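Local coordinates for beta-1,4-galactanase (Thielavia heterothallica, PDB 1HJS), which hydrolyses the beta-1,4-galactosidic linkages of type I arabinogalactans as a family 53 glycoside hydrolase, at residues F294-A299 against A304-S309. Numbering follows the deposited sequence.
Sequences FYWEPA and ANLGSS
Leu306 reaches over the backbone of Trp296 and Glu297 and meets the benzo edge of the Trp296 indole with its CB. Its two methyls close together on Glu297 O, CD1 at 3.5 Å and CD2 at 3.6 Å; CD1 also touches Trp296 O at 3.3 Å, and CD2 touches Glu297 CB at 3.7 Å. With CG anti to the carbonyl carbon (chi1 -63°), the branched end is aimed at this backbone. At the indole, Trp296 CZ3 approaches Leu306 CB at 3.8 Å, and Leu306 O sits at the ring edge near its plane. The aliphatic part of Glu297 lies on one indole face, its CG 3.6 Å above the ring centre. The Glu297 carboxylate then turns away to a salt bridge with Arg47 and a hydrogen bond with Ser11, while Trp296 O accepts from Asn247. Cut back to an alanine, Leu306 would lose both methyls, which would probably open a gap over Glu297 CB and Glu297 O. The loop makes a type I' turn from Asn305 to Ser308, whose Asn305 O accepts from both Ser308 N (3.0 Å) and Ser308 OG (2.7 Å). The Trp296 side chain lies about 4 Å from that of Glu245, probably the catalytic nucleophile. The contact thus joins the C-terminal end of strand 290-296, the eighth of the TIM barrel and neighbour of strands 240-245 and 4-8, to the loop that follows it.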
loop_
_atom_site.group_PDB
_atom_site.type_symbol
_atom_site.label_atom_id
_atom_site.label_comp_id
_atom_site.label_asym_id
_atom_site.label_seq_id
_atom_site.Cartn_x
_atom_site.Cartn_y
_atom_site.Cartn_z
ATOM N N PHE A 294 0.994 3.705 -6.318
ATOM C CA PHE A 294 1.106 2.253 -6.386
ATOM C C PHE A 294 -0.219 1.627 -6.790
ATOM O O PHE A 294 -1.231 1.832 -6.121
ATOM C CB PHE A 294 1.525 1.674 -5.035
ATOM C CG PHE A 294 2.935 2.015 -4.634
ATOM C CD1 PHE A 294 3.252 3.284 -4.162
ATOM C CD2 PHE A 294 3.943 1.060 -4.734
ATOM C CE1 PHE A 294 4.565 3.604 -3.793
ATOM C CE2 PHE A 294 5.261 1.366 -4.369
ATOM C CZ PHE A 294 5.570 2.642 -3.898
ATOM N N TYR A 295 -0.212 0.865 -7.878
ATOM C CA TYR A 295 -1.420 0.185 -8.341
ATOM C C TYR A 295 -1.533 -1.085 -7.502
ATOM O O TYR A 295 -0.533 -1.770 -7.289
ATOM C CB TYR A 295 -1.298 -0.194 -9.818
ATOM C CG TYR A 295 -2.626 -0.573 -10.435
ATOM C CD1 TYR A 295 -3.450 0.396 -11.005
ATOM C CD2 TYR A 295 -3.084 -1.887 -10.396
ATOM C CE1 TYR A 295 -4.699 0.067 -11.522
ATOM C CE2 TYR A 295 -4.341 -2.232 -10.914
ATOM C CZ TYR A 295 -5.139 -1.248 -11.472
ATOM O OH TYR A 295 -6.378 -1.563 -11.967
ATOM N N TRP A 296 -2.729 -1.421 -7.032
ATOM C CA TRP A 296 -2.857 -2.608 -6.193
ATOM C C TRP A 296 -3.144 -3.925 -6.906
ATOM O O TRP A 296 -4.179 -4.077 -7.563
ATOM C CB TRP A 296 -3.927 -2.392 -5.116
ATOM C CG TRP A 296 -3.847 -3.405 -4.007
ATOM C CD1 TRP A 296 -2.835 -3.544 -3.099
ATOM C CD2 TRP A 296 -4.796 -4.438 -3.708
ATOM N NE1 TRP A 296 -3.094 -4.597 -2.254
ATOM C CE2 TRP A 296 -4.292 -5.164 -2.606
ATOM C CE3 TRP A 296 -6.026 -4.821 -4.265
ATOM C CZ2 TRP A 296 -4.975 -6.255 -2.047
ATOM C CZ3 TRP A 296 -6.703 -5.905 -3.713
ATOM C CH2 TRP A 296 -6.175 -6.611 -2.615
ATOM N N GLU A 297 -2.213 -4.870 -6.767
ATOM C CA GLU A 297 -2.346 -6.218 -7.324
ATOM C C GLU A 297 -2.767 -6.331 -8.792
ATOM O O GLU A 297 -3.752 -6.999 -9.122
ATOM C CB GLU A 297 -3.314 -7.011 -6.442
ATOM C CG GLU A 297 -2.757 -7.313 -5.056
ATOM C CD GLU A 297 -1.756 -8.463 -5.073
ATOM O OE1 GLU A 297 -1.389 -8.922 -6.175
ATOM O OE2 GLU A 297 -1.334 -8.903 -3.986
ATOM N N PRO A 298 -1.995 -5.723 -9.700
ATOM C CA PRO A 298 -2.325 -5.776 -11.127
ATOM C C PRO A 298 -2.276 -7.171 -11.755
ATOM O O PRO A 298 -2.928 -7.415 -12.774
ATOM C CB PRO A 298 -1.292 -4.842 -11.746
ATOM C CG PRO A 298 -0.091 -5.082 -10.885
ATOM C CD PRO A 298 -0.686 -5.077 -9.486
ATOM N N ALA A 299 -1.527 -8.083 -11.141
ATOM C CA ALA A 299 -1.368 -9.430 -11.688
ATOM C C ALA A 299 -2.105 -10.556 -10.969
ATOM O O ALA A 299 -1.855 -11.731 -11.247
ATOM C CB ALA A 299 0.126 -9.767 -11.774
ATOM N N ALA A 304 -9.545 -11.442 -9.896
ATOM C CA ALA A 304 -9.709 -10.334 -10.832
ATOM C C ALA A 304 -10.430 -9.094 -10.333
ATOM O O ALA A 304 -10.030 -7.976 -10.665
ATOM C CB ALA A 304 -10.379 -10.839 -12.107
ATOM N N ASN A 305 -11.496 -9.272 -9.563
ATOM C CA ASN A 305 -12.243 -8.123 -9.061
ATOM C C ASN A 305 -11.489 -7.421 -7.931
ATOM O O ASN A 305 -11.844 -6.313 -7.521
ATOM C CB ASN A 305 -13.631 -8.556 -8.581
ATOM C CG ASN A 305 -13.570 -9.543 -7.431
ATOM O OD1 ASN A 305 -12.992 -10.624 -7.555
ATOM N ND2 ASN A 305 -14.172 -9.176 -6.305
ATOM N N LEU A 306 -10.448 -8.078 -7.435
ATOM C CA LEU A 306 -9.622 -7.536 -6.358
ATOM C C LEU A 306 -10.445 -7.036 -5.171
ATOM O O LEU A 306 -10.219 -5.933 -4.675
ATOM C CB LEU A 306 -8.735 -6.410 -6.899
ATOM C CG LEU A 306 -7.717 -6.848 -7.960
ATOM C CD1 LEU A 306 -6.913 -5.653 -8.457
ATOM C CD2 LEU A 306 -6.790 -7.907 -7.363
ATOM N N GLY A 307 -11.394 -7.856 -4.731
ATOM C CA GLY A 307 -12.231 -7.506 -3.598
ATOM C C GLY A 307 -13.269 -6.422 -3.814
ATOM O O GLY A 307 -13.942 -6.031 -2.865
ATOM N N SER A 308 -13.399 -5.931 -5.043
ATOM C CA SER A 308 -14.375 -4.883 -5.346
ATOM C C SER A 308 -15.584 -5.456 -6.072
ATOM O O SER A 308 -15.600 -6.630 -6.426
ATOM C CB SER A 308 -13.751 -3.809 -6.234
ATOM O OG SER A 308 -13.662 -4.269 -7.571
ATOM N N SER A 309 -16.586 -4.611 -6.304
ATOM C CA SER A 309 -17.801 -5.037 -6.998
ATOM C C SER A 309 -17.569 -5.113 -8.508
ATOM O O SER A 309 -18.369 -5.695 -9.247
ATOM C CB SER A 309 -18.950 -4.065 -6.692
ATOM O OG SER A 309 -18.668 -2.766 -7.189
#